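Side-chain contacts in PTS EIIA type-4 domain-containing protein (Streptococcus agalactiae NEM316, PDB 4TKZ), which probably relays phosphate as the EIIA component of a mannose-type sugar phosphotransferase system, coupling sugar uptake to phosphorylation in the cytoplasm: residues I6-H9 / G10-D14; G15-S18 / S19-L22; V78-D82 / K83-V87; S94-M97 / E98-S102; D110-V113 / D114-T118. One frame throughout, in Å; residues are numbered along the deposited sequence. Where two conformers were deposited one is given.

Contact 1: residues I6-H9 / G10-D14; sequences IVAH and GNFPD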
loop_
_atom_site.group_PDB
_atom_site.type_symbol
_atom_site.label_atom_id
_atom_site.label_comp_id
_atom_site.label_asym_id
_atom_site.label_seq_id
_atom_site.Cartn_x
_atom_site.Cartn_y
_atom_site.Cartn_z
ATOM N N ILE A 6 -9.322 6.944 3.191
ATOM C CA ILE A 6 -8.404 6.384 2.213
ATOM C C ILE A 6 -8.850 6.724 0.796
ATOM O O ILE A 6 -9.948 6.326 0.368
ATOM C CB ILE A 6 -8.343 4.853 2.349
ATOM C CG1 ILE A 6 -7.934 4.447 3.768
ATOM C CG2 ILE A 6 -7.353 4.259 1.347
ATOM C CD1 ILE A 6 -8.032 2.935 4.021
ATOM N N VAL A 7 -8.008 7.455 0.069
ATOM C CA VAL A 7 -8.298 7.792 -1.318
ATOM C C VAL A 7 -7.200 7.251 -2.213
ATOM O O VAL A 7 -6.028 7.590 -2.034
ATOM C CB VAL A 7 -8.392 9.321 -1.527
ATOM C CG1 VAL A 7 -9.089 9.617 -2.842
ATOM C CG2 VAL A 7 -9.117 9.962 -0.366
ATOM N N ALA A 8 -7.560 6.405 -3.175
ATOM C CA ALA A 8 -6.553 5.809 -4.045
ATOM C C ALA A 8 -7.130 5.334 -5.373
ATOM O O ALA A 8 -8.339 5.165 -5.511
ATOM C CB ALA A 8 -5.842 4.651 -3.316
ATOM N N HIS A 9 -6.241 5.135 -6.343
ATOM C CA HIS A 9 -6.594 4.681 -7.682
ATOM C C HIS A 9 -7.214 3.285 -7.696
ATOM O O HIS A 9 -6.757 2.380 -6.986
ATOM C CB HIS A 9 -5.338 4.664 -8.561
ATOM C CG HIS A 9 -4.798 6.025 -8.888
ATOM N ND1 HIS A 9 -3.939 6.707 -8.050
ATOM C CD2 HIS A 9 -4.974 6.817 -9.971
ATOM C CE1 HIS A 9 -3.628 7.870 -8.597
ATOM N NE2 HIS A 9 -4.237 7.957 -9.765
ATOM N N GLY A 10 -8.225 3.102 -8.536
ATOM C CA GLY A 10 -8.910 1.827 -8.647
ATOM C C GLY A 10 -9.627 1.462 -7.367
ATOM O O GLY A 10 -10.119 2.343 -6.655
ATOM N N ASN A 11 -9.693 0.164 -7.079
ATOM C CA ASN A 11 -10.289 -0.310 -5.840
ATOM C C ASN A 11 -9.238 -0.666 -4.780
ATOM O O ASN A 11 -9.488 -1.485 -3.910
ATOM C CB ASN A 11 -11.245 -1.479 -6.117
ATOM C CG ASN A 11 -12.472 -1.040 -6.917
ATOM O OD1 ASN A 11 -12.542 -1.234 -8.131
ATOM N ND2 ASN A 11 -13.430 -0.426 -6.239
ATOM N N PHE A 12 -8.068 -0.034 -4.880
ATOM C CA PHE A 12 -7.037 -0.042 -3.826
ATOM C C PHE A 12 -7.656 0.254 -2.451
ATOM O O PHE A 12 -7.372 -0.469 -1.505
ATOM C CB PHE A 12 -5.945 0.986 -4.207
ATOM C CG PHE A 12 -4.720 1.058 -3.284
ATOM C CD1 PHE A 12 -4.827 1.196 -1.902
ATOM C CD2 PHE A 12 -3.453 1.115 -3.849
ATOM C CE1 PHE A 12 -3.698 1.311 -1.103
ATOM C CE2 PHE A 12 -2.311 1.224 -3.059
ATOM C CZ PHE A 12 -2.436 1.325 -1.684
ATOM N N PRO A 13 -8.486 1.314 -2.319
ATOM C CA PRO A 13 -9.038 1.507 -0.968
ATOM C C PRO A 13 -9.839 0.306 -0.467
ATOM O O PRO A 13 -9.652 -0.088 0.690
ATOM C CB PRO A 13 -9.958 2.722 -1.140
ATOM C CG PRO A 13 -9.304 3.508 -2.236
ATOM C CD PRO A 13 -8.858 2.441 -3.208
ATOM N N ASP A 14 -10.692 -0.276 -1.306
ATOM C CA ASP A 14 -11.452 -1.449 -0.876
ATOM C C ASP A 14 -10.534 -2.591 -0.501
ATOM O O ASP A 14 -10.797 -3.314 0.457
ATOM C CB ASP A 14 -12.381 -1.938 -1.983
ATOM C CG ASP A 14 -13.594 -1.072 -2.146
ATOM O OD1 ASP A 14 -13.936 -0.342 -1.196
ATOM O OD2 ASP A 14 -14.199 -1.133 -3.234
#
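Pro13 lies against Ala8 and Ile6 where strand 3-9 turns into helix 12-24. This is the first strand-to-helix step of a beta-alpha-beta unit in a parallel sheet. A type II' beta turn from His9 to Phe12 makes the reversal. Gly10 takes its second position with a positive phi of 65°, a conformation that favours glycine. The turn bond from Phe12 N to His9 O is long and weak, 3.5 Å.

The Pro13 ring lies along the strand end. Its CD sits 3.7 Å from Ala8 CB, and its CG is 3.5 Å from Ala8 N. Further back, Ile6 CG2 meets Pro13 CB at 3.9 Å. These two side chains pass each other pointing opposite ways.

The His9 imidazole leaves the turn. ND1 is hydrogen-bonded to Asp63 OD2, and the ring meets that of Phe35. In the EIIA family a histidine at the end of the first strand carries the phosphate, and His9 is consistent with that role. His9 O accepts a bond from Ser19 OG of the second subunit.

Phe12 CG is anti to its backbone N, chi1 -176°, leading the ring away after it meets the Ala8 methyl obliquely, Phe12 CG 3.8 Å from Ala8 CB.

Contact 2: residues G15-S18 / S19-L22; sequences GILS and SLEL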
loop_
_atom_site.group_PDB
_atom_site.type_symbol
_atom_site.label_atom_id
_atom_site.label_comp_id
_atom_site.label_asym_id
_atom_site.label_seq_id
_atom_site.Cartn_x
_atom_site.Cartn_y
_atom_site.Cartn_z
ATOM N N GLY A 15 -9.472 -2.765 -1.281
ATOM C CA GLY A 15 -8.556 -3.868 -1.061
ATOM C C GLY A 15 -7.778 -3.731 0.233
ATOM O O GLY A 15 -7.649 -4.699 0.987
ATOM N N ILE A 16 -7.243 -2.544 0.503
ATOM C CA ILE A 16 -6.481 -2.360 1.744
ATOM C C ILE A 16 -7.413 -2.361 2.962
ATOM O O ILE A 16 -7.029 -2.807 4.048
ATOM C CB ILE A 16 -5.554 -1.115 1.710
ATOM C CG1 ILE A 16 -4.478 -1.226 2.798
ATOM C CG2 ILE A 16 -6.344 0.182 1.861
ATOM C CD1 ILE A 16 -3.373 -0.210 2.647
ATOM N N LEU A 17 -8.650 -1.906 2.770
ATOM C CA LEU A 17 -9.659 -2.004 3.825
ATOM C C LEU A 17 -10.006 -3.455 4.149
ATOM O O LEU A 17 -10.282 -3.793 5.303
ATOM C CB LEU A 17 -10.926 -1.219 3.453
ATOM C CG LEU A 17 -10.799 0.286 3.619
ATOM C CD1 LEU A 17 -12.019 0.981 3.020
ATOM C CD2 LEU A 17 -10.629 0.632 5.096
ATOM N N SER A 18 -9.964 -4.323 3.140
ATOM C CA SER A 18 -10.189 -5.748 3.382
ATOM C C SER A 18 -9.041 -6.359 4.184
ATOM O O SER A 18 -9.250 -7.325 4.913
ATOM C CB SER A 18 -10.411 -6.518 2.073
ATOM O OG SER A 18 -9.200 -6.715 1.367
ATOM N N SER A 19 -7.836 -5.794 4.064
ATOM C CA SER A 19 -6.697 -6.250 4.869
ATOM C C SER A 19 -6.952 -5.924 6.333
ATOM O O SER A 19 -6.771 -6.765 7.220
ATOM C CB SER A 19 -5.403 -5.571 4.413
ATOM O OG SER A 19 -5.149 -5.829 3.045
ATOM N N LEU A 20 -7.364 -4.687 6.572
ATOM C CA LEU A 20 -7.730 -4.205 7.903
ATOM C C LEU A 20 -8.865 -5.027 8.530
ATOM O O LEU A 20 -8.805 -5.379 9.712
ATOM C CB LEU A 20 -8.123 -2.720 7.816
ATOM C CG LEU A 20 -8.638 -2.004 9.064
ATOM C CD1 LEU A 20 -7.579 -1.986 10.156
ATOM C CD2 LEU A 20 -9.088 -0.579 8.719
ATOM N N GLU A 21 -9.894 -5.329 7.740
ATOM C CA GLU A 21 -11.046 -6.084 8.225
ATOM C C GLU A 21 -10.586 -7.458 8.694
ATOM O O GLU A 21 -11.012 -7.942 9.740
ATOM C CB GLU A 21 -12.082 -6.233 7.107
ATOM C CG GLU A 21 -12.993 -7.457 7.211
ATOM C CD GLU A 21 -14.309 -7.186 7.922
ATOM O OE1 GLU A 21 -14.346 -6.327 8.827
ATOM O OE2 GLU A 21 -15.313 -7.843 7.567
ATOM N N LEU A 22 -9.712 -8.080 7.908
ATOM C CA LEU A 22 -9.211 -9.419 8.220
ATOM C C LEU A 22 -8.341 -9.421 9.474
ATOM O O LEU A 22 -8.438 -10.328 10.314
ATOM C CB LEU A 22 -8.421 -9.988 7.036
ATOM C CG LEU A 22 -7.837 -11.380 7.296
ATOM C CD1 LEU A 22 -8.965 -12.359 7.564
ATOM C CD2 LEU A 22 -6.967 -11.860 6.132
#
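Leu17 carries CG anti to its carbonyl carbon, chi1 -77°, while Leu20 carries CG anti to its backbone N, chi1 176°. These different rotations bring the two side chains side by side, pointing the same way. They touch at one methyl each, Leu17 CD2 to Leu20 CD2, 4.1 Å.

Ser18 turns OG back between its own N and carbonyl carbon. From there the hydroxyl gives a short bond of 2.6 Å from Ser18 OG to Gly15 O. Gly15 O also accepts from Ser19 N, 3.3 Å.

These residues belong to helix 12-24, which joins strand 3-9 to strand 30-35 in the beta-alpha-beta unit. The i to i+4 ladder continues from Leu20 N to Ile16 O and from Glu21 N to Leu17 O, the latter 2.9 Å.

The two serines also serve the dimer. Ser19 OG bonds to His9 O of the second subunit, and Asn11 N of the second subunit donates to Ser18 OG. Ile16 and Leu20 pack on helix 93-102 of their own chain. The last rung runs from Leu22 N to Ser18 O, 3.1 Å.

Contact 3: residues V78-D82 / K83-V87; sequences VEYTD and KKIKV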
loop_
_atom_site.group_PDB
_atom_site.type_symbol
_atom_site.label_atom_id
_atom_site.label_comp_id
_atom_site.label_asym_id
_atom_site.label_seq_id
_atom_site.Cartn_x
_atom_site.Cartn_y
_atom_site.Cartn_z
ATOM N N VAL A 78 -6.789 22.711 2.834
ATOM C CA VAL A 78 -6.459 24.077 3.250
ATOM C C VAL A 78 -7.655 25.024 3.164
ATOM O O VAL A 78 -7.493 26.245 3.264
ATOM C CB VAL A 78 -5.288 24.655 2.428
ATOM C CG1 VAL A 78 -4.079 23.747 2.499
ATOM C CG2 VAL A 78 -5.699 24.854 0.976
ATOM N N GLU A 79 -8.852 24.472 2.994
ATOM C CA GLU A 79 -10.025 25.304 2.707
ATOM C C GLU A 79 -10.956 25.478 3.900
ATOM O O GLU A 79 -11.846 26.333 3.887
ATOM C CB GLU A 79 -10.819 24.714 1.551
ATOM C CG GLU A 79 -10.086 24.676 0.236
ATOM C CD GLU A 79 -11.040 24.813 -0.911
ATOM O OE1 GLU A 79 -11.629 25.906 -1.034
ATOM O OE2 GLU A 79 -11.215 23.836 -1.668
ATOM N N TYR A 80 -10.759 24.654 4.922
ATOM C CA TYR A 80 -11.570 24.729 6.125
ATOM C C TYR A 80 -10.757 25.340 7.264
ATOM O O TYR A 80 -9.712 24.812 7.650
ATOM C CB TYR A 80 -12.052 23.334 6.527
ATOM C CG TYR A 80 -12.815 22.575 5.463
ATOM C CD1 TYR A 80 -12.145 21.861 4.475
ATOM C CD2 TYR A 80 -14.202 22.545 5.466
ATOM C CE1 TYR A 80 -12.834 21.150 3.516
ATOM C CE2 TYR A 80 -14.903 21.828 4.516
ATOM C CZ TYR A 80 -14.214 21.132 3.545
ATOM O OH TYR A 80 -14.916 20.416 2.597
ATOM N N THR A 81 -11.257 26.446 7.803
ATOM C CA THR A 81 -10.587 27.187 8.871
ATOM C C THR A 81 -10.346 26.372 10.131
ATOM O O THR A 81 -9.253 26.403 10.709
ATOM C CB THR A 81 -11.414 28.433 9.249
ATOM O OG1 THR A 81 -11.509 29.296 8.113
ATOM C CG2 THR A 81 -10.766 29.191 10.394
ATOM N N ASP A 82 -11.363 25.636 10.564
ATOM C CA ASP A 82 -11.275 24.968 11.857
ATOM C C ASP A 82 -11.154 23.451 11.796
ATOM O O ASP A 82 -11.131 22.795 12.833
ATOM C CB ASP A 82 -12.443 25.379 12.752
ATOM C CG ASP A 82 -12.309 26.804 13.251
ATOM O OD1 ASP A 82 -11.224 27.157 13.766
ATOM O OD2 ASP A 82 -13.284 27.572 13.110
ATOM N N LYS A 83 -11.077 22.896 10.592
ATOM C CA LYS A 83 -10.794 21.473 10.455
ATOM C C LYS A 83 -9.294 21.256 10.424
ATOM O O LYS A 83 -8.550 22.065 9.863
ATOM C CB LYS A 83 -11.405 20.905 9.177
ATOM C CG LYS A 83 -12.927 20.915 9.146
ATOM C CD LYS A 83 -13.426 20.117 7.954
ATOM C CE LYS A 83 -14.932 20.186 7.840
ATOM N NZ LYS A 83 -15.610 19.761 9.091
ATOM N N LYS A 84 -8.852 20.165 11.035
ATOM C CA LYS A 84 -7.463 19.742 10.918
ATOM C C LYS A 84 -7.415 18.538 9.983
ATOM O O LYS A 84 -7.861 17.452 10.338
ATOM C CB LYS A 84 -6.889 19.403 12.293
ATOM C CG LYS A 84 -6.679 20.627 13.179
ATOM C CD LYS A 84 -5.568 21.515 12.637
ATOM C CE LYS A 84 -5.638 22.928 13.210
ATOM N NZ LYS A 84 -6.683 23.759 12.538
ATOM N N ILE A 85 -6.915 18.750 8.771
ATOM C CA ILE A 85 -6.859 17.684 7.777
ATOM C C ILE A 85 -5.413 17.423 7.381
ATOM O O ILE A 85 -4.759 18.285 6.797
ATOM C CB ILE A 85 -7.687 18.026 6.528
ATOM C CG1 ILE A 85 -9.149 18.280 6.912
ATOM C CG2 ILE A 85 -7.594 16.906 5.501
ATOM C CD1 ILE A 85 -9.999 18.921 5.807
ATOM N N LYS A 86 -4.911 16.236 7.723
ATOM C CA LYS A 86 -3.577 15.828 7.310
ATOM C C LYS A 86 -3.684 14.926 6.085
ATOM O O LYS A 86 -4.542 14.042 6.026
ATOM C CB LYS A 86 -2.872 15.085 8.455
ATOM C CG LYS A 86 -2.432 15.994 9.601
ATOM C CD LYS A 86 -1.294 16.911 9.158
ATOM C CE LYS A 86 -0.580 17.539 10.351
ATOM N NZ LYS A 86 0.214 18.750 9.988
ATOM N N VAL A 87 -2.810 15.151 5.111
ATOM C CA VAL A 87 -2.826 14.383 3.871
ATOM C C VAL A 87 -1.479 13.714 3.656
ATOM O O VAL A 87 -0.458 14.394 3.478
ATOM C CB VAL A 87 -3.128 15.291 2.663
ATOM C CG1 VAL A 87 -3.148 14.482 1.368
ATOM C CG2 VAL A 87 -4.461 16.027 2.872
#
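The Tyr80 ring carries the Lys83 side chain over one face. Lys83 CD lies 3.9 Å from the centroid of the Tyr80 ring, 27° off the ring normal, in a CH-pi contact displaced toward the rim. Lys83 CE comes in beyond it, 3.4 Å from Tyr80 CD2. The Ile85 methyl CD1 approaches obliquely, 3.9 Å from Tyr80 CD1. Gln49 and Val52 of helix 41-52 also touch the tyrosine.

The lysine begins beside the base of the ring, with Lys83 CB 3.7 Å from Tyr80 CB. Beyond CG the chain is extended until it bends at chi4, -55°. This lays the methylenes along the ring and turns the ammonium aside. Lys83 NZ is hydrogen-bonded to the carbonyl oxygens of Val52, Ile53 and Phe55.

The contact lies at the surface, in the loop that leads from helix 68-76 into strand 84-89. That strand is an outermost strand of the parallel sheet within this chain. Its backbone pairs with strand 57-62, and Ile85 rests on Ile58 and Val60.

Lys84 NZ stays 4.1 Å from Thr81 O. Asp82 OD1 is further still, 5.8 Å from Lys84 NZ, and any attraction there would be long-range.

The chemistry divides the lysine in two. Its hydrocarbon part shields an aromatic face at the surface. Its charged end is held by three carbonyl oxygens, which probably favour the protonated form.

Contact 4: residues S94-M97 / E98-S102; sequences SMLM and EAVLS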
loop_
_atom_site.group_PDB
_atom_site.type_symbol
_atom_site.label_atom_id
_atom_site.label_comp_id
_atom_site.label_asym_id
_atom_site.label_seq_id
_atom_site.Cartn_x
_atom_site.Cartn_y
_atom_site.Cartn_z
ATOM N N SER A 94 1.193 -0.662 6.911
ATOM C CA SER A 94 1.782 -0.138 8.142
ATOM C C SER A 94 1.184 1.224 8.496
ATOM O O SER A 94 0.860 1.484 9.661
ATOM C CB SER A 94 3.297 0.021 7.986
ATOM O OG SER A 94 3.955 -1.234 7.974
ATOM N N MET A 95 1.070 2.078 7.490
ATOM C CA MET A 95 0.502 3.419 7.663
ATOM C C MET A 95 -0.919 3.297 8.208
ATOM O O MET A 95 -1.288 3.961 9.185
ATOM C CB MET A 95 0.510 4.165 6.325
ATOM C CG MET A 95 0.120 5.615 6.430
ATOM S SD MET A 95 0.193 6.421 4.829
ATOM C CE MET A 95 1.960 6.634 4.636
ATOM N N LEU A 96 -1.703 2.415 7.597
ATOM C CA LEU A 96 -3.103 2.234 7.984
ATOM C C LEU A 96 -3.253 1.631 9.374
ATOM O O LEU A 96 -4.051 2.103 10.188
ATOM C CB LEU A 96 -3.834 1.355 6.962
ATOM C CG LEU A 96 -5.321 1.124 7.220
ATOM C CD1 LEU A 96 -6.088 2.447 7.443
ATOM C CD2 LEU A 96 -5.915 0.352 6.048
ATOM N N MET A 97 -2.493 0.579 9.650
ATOM C CA MET A 97 -2.611 -0.070 10.947
ATOM C C MET A 97 -2.210 0.887 12.072
ATOM O O MET A 97 -2.861 0.937 13.116
ATOM C CB MET A 97 -1.781 -1.357 10.988
ATOM C CG MET A 97 -2.284 -2.481 10.064
ATOM S SD MET A 97 -4.032 -2.913 10.256
ATOM C CE MET A 97 -4.062 -3.351 11.998
ATOM N N GLU A 98 -1.162 1.669 11.850
ATOM C CA GLU A 98 -0.708 2.603 12.882
ATOM C C GLU A 98 -1.763 3.658 13.185
ATOM O O GLU A 98 -2.026 3.974 14.349
ATOM C CB GLU A 98 0.592 3.298 12.469
ATOM C CG GLU A 98 1.275 4.010 13.646
ATOM C CD GLU A 98 1.759 3.020 14.707
ATOM O OE1 GLU A 98 2.807 2.395 14.486
ATOM O OE2 GLU A 98 1.092 2.866 15.753
ATOM N N ALA A 99 -2.369 4.204 12.137
ATOM C CA ALA A 99 -3.387 5.230 12.329
ATOM C C ALA A 99 -4.546 4.660 13.143
ATOM O O ALA A 99 -5.017 5.284 14.104
ATOM C CB ALA A 99 -3.871 5.773 10.990
ATOM N N VAL A 100 -4.981 3.460 12.770
ATOM C CA VAL A 100 -6.102 2.807 13.435
ATOM C C VAL A 100 -5.770 2.469 14.888
ATOM O O VAL A 100 -6.533 2.772 15.805
ATOM C CB VAL A 100 -6.507 1.527 12.690
ATOM C CG1 VAL A 100 -7.448 0.668 13.548
ATOM C CG2 VAL A 100 -7.141 1.866 11.342
ATOM N N LEU A 101 -4.619 1.850 15.102
ATOM C CA LEU A 101 -4.280 1.390 16.447
ATOM C C LEU A 101 -3.816 2.499 17.401
ATOM O O LEU A 101 -3.841 2.322 18.618
ATOM C CB LEU A 101 -3.247 0.264 16.381
ATOM C CG LEU A 101 -3.748 -1.032 15.742
ATOM C CD1 LEU A 101 -2.581 -1.973 15.479
ATOM C CD2 LEU A 101 -4.803 -1.704 16.624
ATOM N N SER A 102 -3.412 3.646 16.865
ATOM C CA SER A 102 -2.863 4.699 17.721
ATOM C C SER A 102 -3.719 5.958 17.846
ATOM O O SER A 102 -3.484 6.778 18.737
ATOM C CB SER A 102 -1.448 5.082 17.271
ATOM O OG SER A 102 -0.508 4.083 17.621
#
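Met97 reaches Leu101, one helical turn on, with the end of its side chain. Its CB starts beside the next peptide, 3.2 Å from Glu98 N. CG stands anti to the carbonyl carbon. The chain then bends twice, with chi2 -53° and chi3 -58°. SD faces Leu20 of helix 12-24. The CE methyl runs on toward the C-terminal end of the helix and meets Leu101 CD1 at 4.0 Å. The two side chains lie side by side and point the same way.

The backbone beneath them is regular. Leu101 N bonds to Met97 O at 2.8 Å. Leu101 CG also packs on that oxygen, 3.4 Å from Met97 O.

Beside this pair, Leu96 and Val100 make a second i to i+4 pair. Leu96 CD1 meets Val100 CG2 at 4.1 Å. Near the end of the helix, Ser102 OG bonds to Glu98 OE2 at 2.7 Å. It comes in on the anti side, 18° out of the carboxylate plane. Lys115 of the next helix also touches Glu98.

Helix 93-102 is thus packed on several sides. Leu96, Ala99 and Val100 rest on Ile4 of strand 3-9. Met95 and Leu96 touch Leu61 of strand 57-62. Met97 and Val100 meet helix 12-24, while Met95 lies against Val116 of helix 110-122.

Contact 5: residues D110-V113 / D114-T118; sequences DDLV and DKVIT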
loop_
_atom_site.group_PDB
_atom_site.type_symbol
_atom_site.label_atom_id
_atom_site.label_comp_id
_atom_site.label_asym_id
_atom_site.label_seq_id
_atom_site.Cartn_x
_atom_site.Cartn_y
_atom_site.Cartn_z
ATOM N N ASP A 110 -2.642 16.060 14.317
ATOM C CA ASP A 110 -1.273 16.583 14.284
ATOM C C ASP A 110 -0.308 15.732 15.110
ATOM O O ASP A 110 0.841 15.523 14.724
ATOM C CB ASP A 110 -1.224 18.023 14.803
ATOM C CG ASP A 110 -1.878 19.010 13.862
ATOM O OD1 ASP A 110 -2.240 18.616 12.734
ATOM O OD2 ASP A 110 -2.023 20.192 14.253
ATOM N N ASP A 111 -0.781 15.248 16.251
ATOM C CA ASP A 111 0.070 14.510 17.176
ATOM C C ASP A 111 0.127 13.026 16.819
ATOM O O ASP A 111 0.898 12.266 17.400
ATOM C CB ASP A 111 -0.423 14.723 18.610
ATOM C CG ASP A 111 -0.495 16.196 18.985
ATOM O OD1 ASP A 111 0.413 16.949 18.575
ATOM O OD2 ASP A 111 -1.461 16.602 19.669
ATOM N N LEU A 112 -0.688 12.628 15.845
ATOM C CA LEU A 112 -0.737 11.240 15.394
ATOM C C LEU A 112 0.106 11.000 14.137
ATOM O O LEU A 112 0.659 9.916 13.960
ATOM C CB LEU A 112 -2.189 10.798 15.153
ATOM C CG LEU A 112 -2.436 9.500 14.385
ATOM C CD1 LEU A 112 -2.045 8.282 15.229
ATOM C CD2 LEU A 112 -3.879 9.393 13.906
ATOM N N VAL A 113 0.216 12.005 13.275
ATOM C CA VAL A 113 0.879 11.821 11.974
ATOM C C VAL A 113 2.349 11.423 12.037
ATOM O O VAL A 113 2.819 10.676 11.183
ATOM C CB VAL A 113 0.756 13.064 11.060
ATOM C CG1 VAL A 113 -0.630 13.145 10.486
ATOM C CG2 VAL A 113 1.123 14.326 11.813
ATOM N N ASP A 114 3.074 11.928 13.029
ATOM C CA ASP A 114 4.501 11.644 13.133
ATOM C C ASP A 114 4.766 10.165 13.424
ATOM O O ASP A 114 5.712 9.576 12.904
ATOM C CB ASP A 114 5.142 12.546 14.189
ATOM C CG ASP A 114 5.091 14.013 13.798
ATOM O OD1 ASP A 114 5.181 14.308 12.589
ATOM O OD2 ASP A 114 4.942 14.873 14.694
ATOM N N LYS A 115 3.910 9.569 14.242
ATOM C CA LYS A 115 4.003 8.143 14.538
ATOM C C LYS A 115 3.613 7.318 13.312
ATOM O O LYS A 115 4.190 6.266 13.046
ATOM C CB LYS A 115 3.074 7.821 15.702
ATOM C CG LYS A 115 3.234 6.446 16.282
ATOM C CD LYS A 115 2.695 6.433 17.704
ATOM C CE LYS A 115 3.184 7.658 18.471
ATOM N NZ LYS A 115 2.564 7.770 19.819
ATOM N N VAL A 116 2.629 7.807 12.564
ATOM C CA VAL A 116 2.132 7.097 11.391
ATOM C C VAL A 116 3.197 7.067 10.296
ATOM O O VAL A 116 3.423 6.039 9.661
ATOM C CB VAL A 116 0.823 7.741 10.878
ATOM C CG1 VAL A 116 0.478 7.238 9.496
ATOM C CG2 VAL A 116 -0.323 7.457 11.856
ATOM N N ILE A 117 3.860 8.199 10.100
ATOM C CA ILE A 117 4.935 8.323 9.122
ATOM C C ILE A 117 6.095 7.403 9.468
ATOM O O ILE A 117 6.640 6.688 8.612
ATOM C CB ILE A 117 5.475 9.766 9.099
ATOM C CG1 ILE A 117 4.424 10.729 8.552
ATOM C CG2 ILE A 117 6.758 9.841 8.275
ATOM C CD1 ILE A 117 3.994 10.407 7.153
ATOM N N THR A 118 6.485 7.447 10.733
ATOM C CA THR A 118 7.580 6.623 11.227
ATOM C C THR A 118 7.305 5.156 10.947
ATOM O O THR A 118 8.158 4.454 10.390
ATOM C CB THR A 118 7.778 6.831 12.737
ATOM O OG1 THR A 118 8.199 8.181 12.979
ATOM C CG2 THR A 118 8.812 5.852 13.290
#
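Ile117 N bonds to Val113 O at 2.9 Å, an almost straight i to i+4 link with an N-H...O angle of 162°. The turn before it is closed by Val116 N on Leu112 O, 3.2 Å. Lys115 N adds a weak bond to the same oxygen. Further along, Asp114 O is gripped twice. Thr118 N reaches it at 3.1 Å, and Thr118 OG1 reaches Asp114 O at 2.9 Å from the other face of the carbonyl plane.

Outward from this backbone, the Leu112 side chain meets Val116. Leu112 CG is anti to its backbone N, chi1 166°, which carries CD1 forward to within 3.9 Å of Val116 CG2. On another side, Ile117 CG1 packs close to Val113 O, at 3.1 Å.

Helix 110-122 uses these apolar residues to cover its neighbours. Leu112 touches Ser102 of helix 93-102. Val113 packs on Lys86 of strand 84-89. Val116 lies on Met95 of helix 93-102 and on Leu88 of strand 84-89. Ile117 also packs on Ile124 of the second subunit.

The chemistry is therefore two-sided. Leu112, Val113 and Val116 are buried and Ile117 partly so, while Asp111, Asp114 and Thr118 are exposed. The threonine hydroxyl is satisfied by the helix's own backbone.

Contacts 1 and 2 follow each other along the chain and touch, with Ile6 CD1 3.6 Å from Leu17 CD2. Contact 4 packs against both: Leu20 CD1 is 3.7 Å from Met97 SD, and Ile6 CD1 is 3.9 Å from Leu96 CD2. Contact 5 continues this core, with Met95 CG 3.5 Å from Val116 CG1. Contact 3 joins contact 5, where Lys86 CG is 3.5 Å from Val113 CG1, but its centre is about 22 Å from that of contact 1. The probable phosphate-carrying histidine is in contact 1. Across the dimer, 18-19 of one subunit bind 9-11 of the other. Bound glycerol, probably from the crystallisation liquor, lies near contacts 1, 2 and 4.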